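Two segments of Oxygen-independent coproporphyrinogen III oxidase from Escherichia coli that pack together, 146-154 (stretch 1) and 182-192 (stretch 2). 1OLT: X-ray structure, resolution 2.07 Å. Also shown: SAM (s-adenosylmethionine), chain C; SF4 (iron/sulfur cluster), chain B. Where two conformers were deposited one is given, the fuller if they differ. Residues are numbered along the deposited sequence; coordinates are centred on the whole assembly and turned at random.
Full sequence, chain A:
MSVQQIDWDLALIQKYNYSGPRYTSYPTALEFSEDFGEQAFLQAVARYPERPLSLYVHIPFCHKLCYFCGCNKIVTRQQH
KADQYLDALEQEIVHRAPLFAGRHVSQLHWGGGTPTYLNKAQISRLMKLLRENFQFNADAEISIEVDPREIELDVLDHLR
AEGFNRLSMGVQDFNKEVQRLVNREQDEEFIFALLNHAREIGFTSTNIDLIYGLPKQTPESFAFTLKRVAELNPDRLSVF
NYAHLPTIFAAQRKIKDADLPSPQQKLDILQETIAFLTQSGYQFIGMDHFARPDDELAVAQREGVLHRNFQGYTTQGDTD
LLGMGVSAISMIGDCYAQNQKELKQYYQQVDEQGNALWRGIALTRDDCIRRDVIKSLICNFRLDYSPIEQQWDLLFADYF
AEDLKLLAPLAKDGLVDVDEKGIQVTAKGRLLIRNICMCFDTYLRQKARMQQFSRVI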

# COMPACT_ATOMS: atom_id res chain seq x y z
N VAL A 146 -1.71 -12.84 -0.05
CA VAL A 146 -1.57 -14.29 -0.03
C VAL A 146 -0.11 -14.62 -0.27
O VAL A 146 0.46 -14.18 -1.25
CB VAL A 146 -2.41 -14.97 -1.16
CG1 VAL A 146 -2.20 -16.48 -1.12
CG2 VAL A 146 -3.88 -14.66 -0.98
N ASP A 147 0.48 -15.41 0.60
CA ASP A 147 1.81 -16.00 0.38
C ASP A 147 1.60 -17.36 -0.34
O ASP A 147 0.89 -18.23 0.18
CB ASP A 147 2.44 -16.21 1.75
CG ASP A 147 3.77 -16.94 1.72
OD1 ASP A 147 4.47 -16.96 0.68
OD2 ASP A 147 4.21 -17.49 2.77
N PRO A 148 2.20 -17.57 -1.51
CA PRO A 148 1.93 -18.80 -2.27
C PRO A 148 2.84 -20.00 -1.81
O PRO A 148 3.53 -20.68 -2.67
CB PRO A 148 2.29 -18.40 -3.67
CG PRO A 148 3.54 -17.46 -3.42
CD PRO A 148 3.10 -16.66 -2.22
N ARG A 149 2.92 -20.19 -0.51
CA ARG A 149 3.66 -21.28 0.13
C ARG A 149 2.80 -21.79 1.27
O ARG A 149 2.01 -21.04 1.82
CB ARG A 149 4.96 -20.79 0.70
CG ARG A 149 5.97 -20.42 -0.31
CD ARG A 149 7.22 -19.79 0.31
NE ARG A 149 6.92 -18.47 0.88
CZ ARG A 149 7.67 -17.83 1.75
NH1 ARG A 149 8.83 -18.34 2.15
NH2 ARG A 149 7.29 -16.62 2.19
N GLU A 150 2.91 -23.07 1.55
CA GLU A 150 2.17 -23.72 2.68
C GLU A 150 0.67 -23.37 2.65
O GLU A 150 0.03 -22.94 3.65
CB GLU A 150 2.87 -23.38 3.98
CG GLU A 150 4.31 -23.89 3.99
CD GLU A 150 5.04 -23.64 5.34
OE1 GLU A 150 4.37 -23.73 6.36
OE2 GLU A 150 6.26 -23.27 5.36
N ILE A 151 0.10 -23.50 1.48
CA ILE A 151 -1.31 -23.19 1.32
C ILE A 151 -1.85 -24.16 0.28
O ILE A 151 -1.17 -24.49 -0.64
CB ILE A 151 -1.53 -21.68 0.92
CG1 ILE A 151 -2.97 -21.26 1.02
CG2 ILE A 151 -1.01 -21.32 -0.47
CD1 ILE A 151 -3.17 -19.81 0.68
N GLU A 152 -3.10 -24.57 0.43
CA GLU A 152 -3.74 -25.45 -0.54
C GLU A 152 -4.60 -24.58 -1.48
O GLU A 152 -5.11 -23.53 -1.08
CB GLU A 152 -4.60 -26.50 0.18
CG GLU A 152 -3.79 -27.56 0.90
CD GLU A 152 -2.62 -28.05 0.08
OE1 GLU A 152 -2.87 -28.63 -0.99
OE2 GLU A 152 -1.45 -27.79 0.49
N LEU A 153 -4.73 -25.01 -2.72
CA LEU A 153 -5.56 -24.29 -3.69
C LEU A 153 -7.00 -24.05 -3.19
O LEU A 153 -7.57 -23.01 -3.47
CB LEU A 153 -5.65 -25.06 -5.00
CG LEU A 153 -4.42 -25.11 -5.91
CD1 LEU A 153 -4.77 -25.99 -7.17
CD2 LEU A 153 -4.02 -23.82 -6.36
N ASP A 154 -7.59 -25.00 -2.43
CA ASP A 154 -8.96 -24.81 -1.98
C ASP A 154 -9.16 -23.73 -0.97
O ASP A 154 -10.28 -23.39 -0.68
CB ASP A 154 -9.64 -26.13 -1.59
CG ASP A 154 -9.18 -26.65 -0.26
OD1 ASP A 154 -8.41 -26.01 0.49
OD2 ASP A 154 -9.56 -27.75 0.13
N SAM C . 3.06 -12.07 3.31
CA SAM C . 2.68 -12.24 1.91
C SAM C . 3.84 -12.59 0.97
O SAM C . 5.04 -12.35 1.36
OXT SAM C . 3.52 -13.15 -0.05
CB SAM C . 2.08 -10.88 1.47
CG SAM C . 2.95 -9.77 0.94
SD SAM C . 3.98 -8.95 2.13
CE SAM C . 2.86 -8.44 3.44
C5' SAM C . 4.06 -7.22 1.41
C4' SAM C . 5.12 -6.90 0.31
O4' SAM C . 6.13 -5.99 0.72
C3' SAM C . 5.93 -8.10 -0.13
O3' SAM C . 5.20 -9.02 -0.95
C2' SAM C . 7.18 -7.47 -0.77
O2' SAM C . 7.01 -7.33 -2.18
C1' SAM C . 7.23 -6.10 -0.15
N9 SAM C . 8.43 -5.85 0.62
C8 SAM C . 8.67 -6.36 1.87
N7 SAM C . 9.84 -5.92 2.31
C5 SAM C . 10.36 -5.10 1.34
C6 SAM C . 11.55 -4.35 1.25
N6 SAM C . 12.46 -4.31 2.22
N1 SAM C . 11.76 -3.62 0.11
C2 SAM C . 10.81 -3.64 -0.93
N3 SAM C . 9.67 -4.35 -0.84
C4 SAM C . 9.46 -5.07 0.28
FE1 SF4 B . 6.07 -12.52 5.77
FE2 SF4 B . 7.39 -10.46 4.72
FE3 SF4 B . 5.59 -11.76 3.45
FE4 SF4 B . 7.69 -12.75 3.91
S1 SF4 B . 7.49 -10.93 2.53
S2 SF4 B . 5.83 -13.94 4.06
S3 SF4 B . 8.16 -12.19 5.88
S4 SF4 B . 5.33 -10.52 5.20
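Stretch 2 182-192: VNREQDEEFIF

Val-146 is in strand conformation, and residues 147 to 152 follow without regular structure. Stretch 2 begins at the end of one helix and finishes in the start of another. Asn-183 is the first residue to leave the earlier helix; its positive phi (59°) belongs to a Schellman motif. Arg-184, Glu-185 and Gln-186 follow as loop, with Gln-186 nearly extended (-151/153). Asp-187 is the N-cap of the next helix, which takes in 188-192 and continues beyond. Its OD1 accepts a capping bond from Phe-190 N at 3.1 Å, and Ile-191 N bonds to Asp-187 O at 3.0 Å.

The two segments are not paired as strands, and no direct hydrogen bond joins them. The closest CA pairs are Pro-148 with Ile-191 at 6.1 Å and Arg-149 with Gln-186 at 6.4 Å. End to end, the segments run broadly the same way, although these two pairs come in opposite order. The loop of stretch 2 lies by Arg-149. Phe-190 and Ile-191, in the first turn of the helix, supply its contacts: Phe-190 with Pro-148, Ile-151 and Leu-153, and Ile-191 with Pro-148. Together the segments bury 492 Å².

The apolar part centres on Phe-190, whose CA-to-CB bond points toward stretch 1. Its CE2 is 3.9 Å from Ile-151 CG2, and its CE1 is 4.2 Å from Leu-153 CD2. Backbone oxygens also approach the ring. Pro-148 O meets its edge, 3.6 Å from Phe-190 CD2, and Ile-151 O is 3.2 Å from Phe-190 CZ. Next to the phenyl group, Pro-148 CB packs on Ile-191 CG1 at 3.8 Å. Pro-148 CG also lies 3.8 Å from Gln-186 OE1.

The charged part involves Asp-147, Arg-149 and Arg-184. Within stretch 1, Arg-149 NE donates to Asp-147 OD1 at 2.9 Å in a salt bridge. The same oxygen forms a salt bridge across the contact, with Asp-147 OD1 3.5 Å from Arg-184 NH2. It lies over the face of that guanidinium, so the attraction is between charges and no N-H points at it. The two guanidinium groups stack with centres 4.3 Å apart and planes at 30°. Arg-149 NH2 and Arg-184 NH1 are 3.5 Å apart; both are donors and like charges, so they do not bond. The shared carboxylate of Asp-147 offsets some of this repulsion. Within stretch 2, Arg-184 NE donates to Gln-186 OE1 at 2.9 Å, tying the arginine to its own loop.

Three waters bridge the segments. Water 1 donates to Pro-148 O and accepts from Asp-187 N, both at 2.8 Å. Waters 2 and 3 accept from Arg-149 NH1 at 2.8 and 3.0 Å. They donate to Asn-183 O and Glu-185 O respectively, each at 2.7 Å. Arg-149 thus has water-mediated hydrogen bonds to both carbonyls, while its CD also lies 3.4 Å from Glu-185 O directly.

The arginines also border the ligands. Arg-184 NH1 donates to SAM O and Arg-184 NH2 to SAM OXT, both at 2.9 Å. SAM O in turn binds SF4 FE3 at 2.2 Å. Arg-149 NH2 is 3.6 Å from SF4 S2, near the plane of its guanidinium.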

# COMPACT_ATOMS: atom_id res chain seq x y z
N VAL A 182 17.46 -15.14 -0.08
CA VAL A 182 16.55 -14.41 0.76
C VAL A 182 15.59 -15.33 1.49
O VAL A 182 14.65 -14.84 2.14
CB VAL A 182 15.76 -13.31 -0.01
CG1 VAL A 182 16.69 -12.34 -0.69
CG2 VAL A 182 14.76 -13.90 -1.05
N ASN A 183 15.84 -16.64 1.47
CA ASN A 183 15.01 -17.60 2.18
C ASN A 183 13.57 -17.57 1.77
O ASN A 183 12.67 -17.64 2.62
CB ASN A 183 15.13 -17.41 3.73
CG ASN A 183 14.62 -18.60 4.49
OD1 ASN A 183 14.65 -19.78 3.98
ND2 ASN A 183 14.15 -18.35 5.78
N ARG A 184 13.33 -17.48 0.44
CA ARG A 184 11.99 -17.50 -0.08
C ARG A 184 11.86 -18.51 -1.25
O ARG A 184 11.31 -18.21 -2.31
CB ARG A 184 11.47 -16.13 -0.52
CG ARG A 184 9.88 -16.13 -0.55
CD ARG A 184 9.42 -15.03 -1.21
NE ARG A 184 8.01 -15.06 -1.47
CZ ARG A 184 7.07 -14.39 -0.81
NH1 ARG A 184 7.34 -13.69 0.29
NH2 ARG A 184 5.82 -14.45 -1.28
N GLU A 185 12.37 -19.70 -1.02
CA GLU A 185 12.20 -20.80 -1.94
C GLU A 185 10.68 -21.03 -2.10
O GLU A 185 9.97 -21.14 -1.13
CB GLU A 185 12.84 -22.06 -1.39
CG GLU A 185 12.54 -23.30 -2.20
CD GLU A 185 13.22 -23.27 -3.52
OE1 GLU A 185 14.35 -22.68 -3.55
OE2 GLU A 185 12.65 -23.86 -4.52
N GLN A 186 10.25 -21.12 -3.33
CA GLN A 186 8.86 -21.31 -3.68
C GLN A 186 8.74 -22.06 -5.01
O GLN A 186 9.69 -22.10 -5.91
CB GLN A 186 8.08 -19.93 -3.65
CG GLN A 186 8.60 -19.00 -4.43
CD GLN A 186 8.15 -17.54 -4.17
OE1 GLN A 186 7.34 -17.21 -3.29
NE2 GLN A 186 8.66 -16.68 -5.03
N ASP A 187 7.63 -22.75 -5.13
CA ASP A 187 7.46 -23.65 -6.27
C ASP A 187 6.77 -22.88 -7.40
O ASP A 187 5.65 -22.49 -7.25
CB ASP A 187 6.63 -24.84 -5.81
CG ASP A 187 6.50 -25.89 -6.87
OD1 ASP A 187 6.12 -25.60 -8.04
OD2 ASP A 187 6.75 -27.05 -6.61
N GLU A 188 7.46 -22.68 -8.52
CA GLU A 188 6.97 -21.86 -9.63
C GLU A 188 5.68 -22.47 -10.20
O GLU A 188 4.72 -21.75 -10.53
CB GLU A 188 8.01 -21.79 -10.73
CG GLU A 188 7.58 -20.97 -11.93
CD GLU A 188 8.69 -20.86 -12.98
OE1 GLU A 188 9.80 -20.41 -12.66
OE2 GLU A 188 8.48 -21.29 -14.06
N GLU A 189 5.62 -23.78 -10.31
CA GLU A 189 4.42 -24.44 -10.83
C GLU A 189 3.25 -24.21 -9.96
O GLU A 189 2.12 -24.00 -10.43
CB GLU A 189 4.62 -25.94 -11.06
CG GLU A 189 5.58 -26.23 -12.17
CD GLU A 189 5.01 -25.91 -13.53
OE1 GLU A 189 3.76 -26.01 -13.71
OE2 GLU A 189 5.82 -25.53 -14.44
N PHE A 190 3.48 -24.19 -8.65
CA PHE A 190 2.40 -23.93 -7.74
C PHE A 190 1.93 -22.46 -7.80
O PHE A 190 0.73 -22.17 -7.65
CB PHE A 190 2.78 -24.32 -6.32
CG PHE A 190 1.63 -24.18 -5.36
CD1 PHE A 190 0.60 -25.10 -5.38
CD2 PHE A 190 1.56 -23.12 -4.51
CE1 PHE A 190 -0.46 -24.97 -4.51
CE2 PHE A 190 0.49 -22.98 -3.66
CZ PHE A 190 -0.52 -23.94 -3.68
N ILE A 191 2.86 -21.53 -7.97
CA ILE A 191 2.45 -20.14 -8.17
C ILE A 191 1.52 -19.99 -9.36
O ILE A 191 0.49 -19.29 -9.26
CB ILE A 191 3.64 -19.21 -8.22
CG1 ILE A 191 4.27 -19.12 -6.83
CG2 ILE A 191 3.25 -17.81 -8.66
CD1 ILE A 191 5.68 -18.48 -6.84
N PHE A 192 1.88 -20.60 -10.48
CA PHE A 192 1.02 -20.58 -11.67
C PHE A 192 -0.32 -21.25 -11.39
O PHE A 192 -1.38 -20.73 -11.78
CB PHE A 192 1.70 -21.29 -12.84
CG PHE A 192 2.57 -20.39 -13.65
CD1 PHE A 192 3.78 -19.94 -13.12
CD2 PHE A 192 2.20 -20.00 -14.93
CE1 PHE A 192 4.61 -19.07 -13.82
CE2 PHE A 192 3.02 -19.14 -15.65
CZ PHE A 192 4.22 -18.64 -15.09
O HOH W 1 5.43 -22.64 -3.33
O HOH W 2 10.46 -17.06 4.10
O HOH W 3 10.44 -20.77 1.47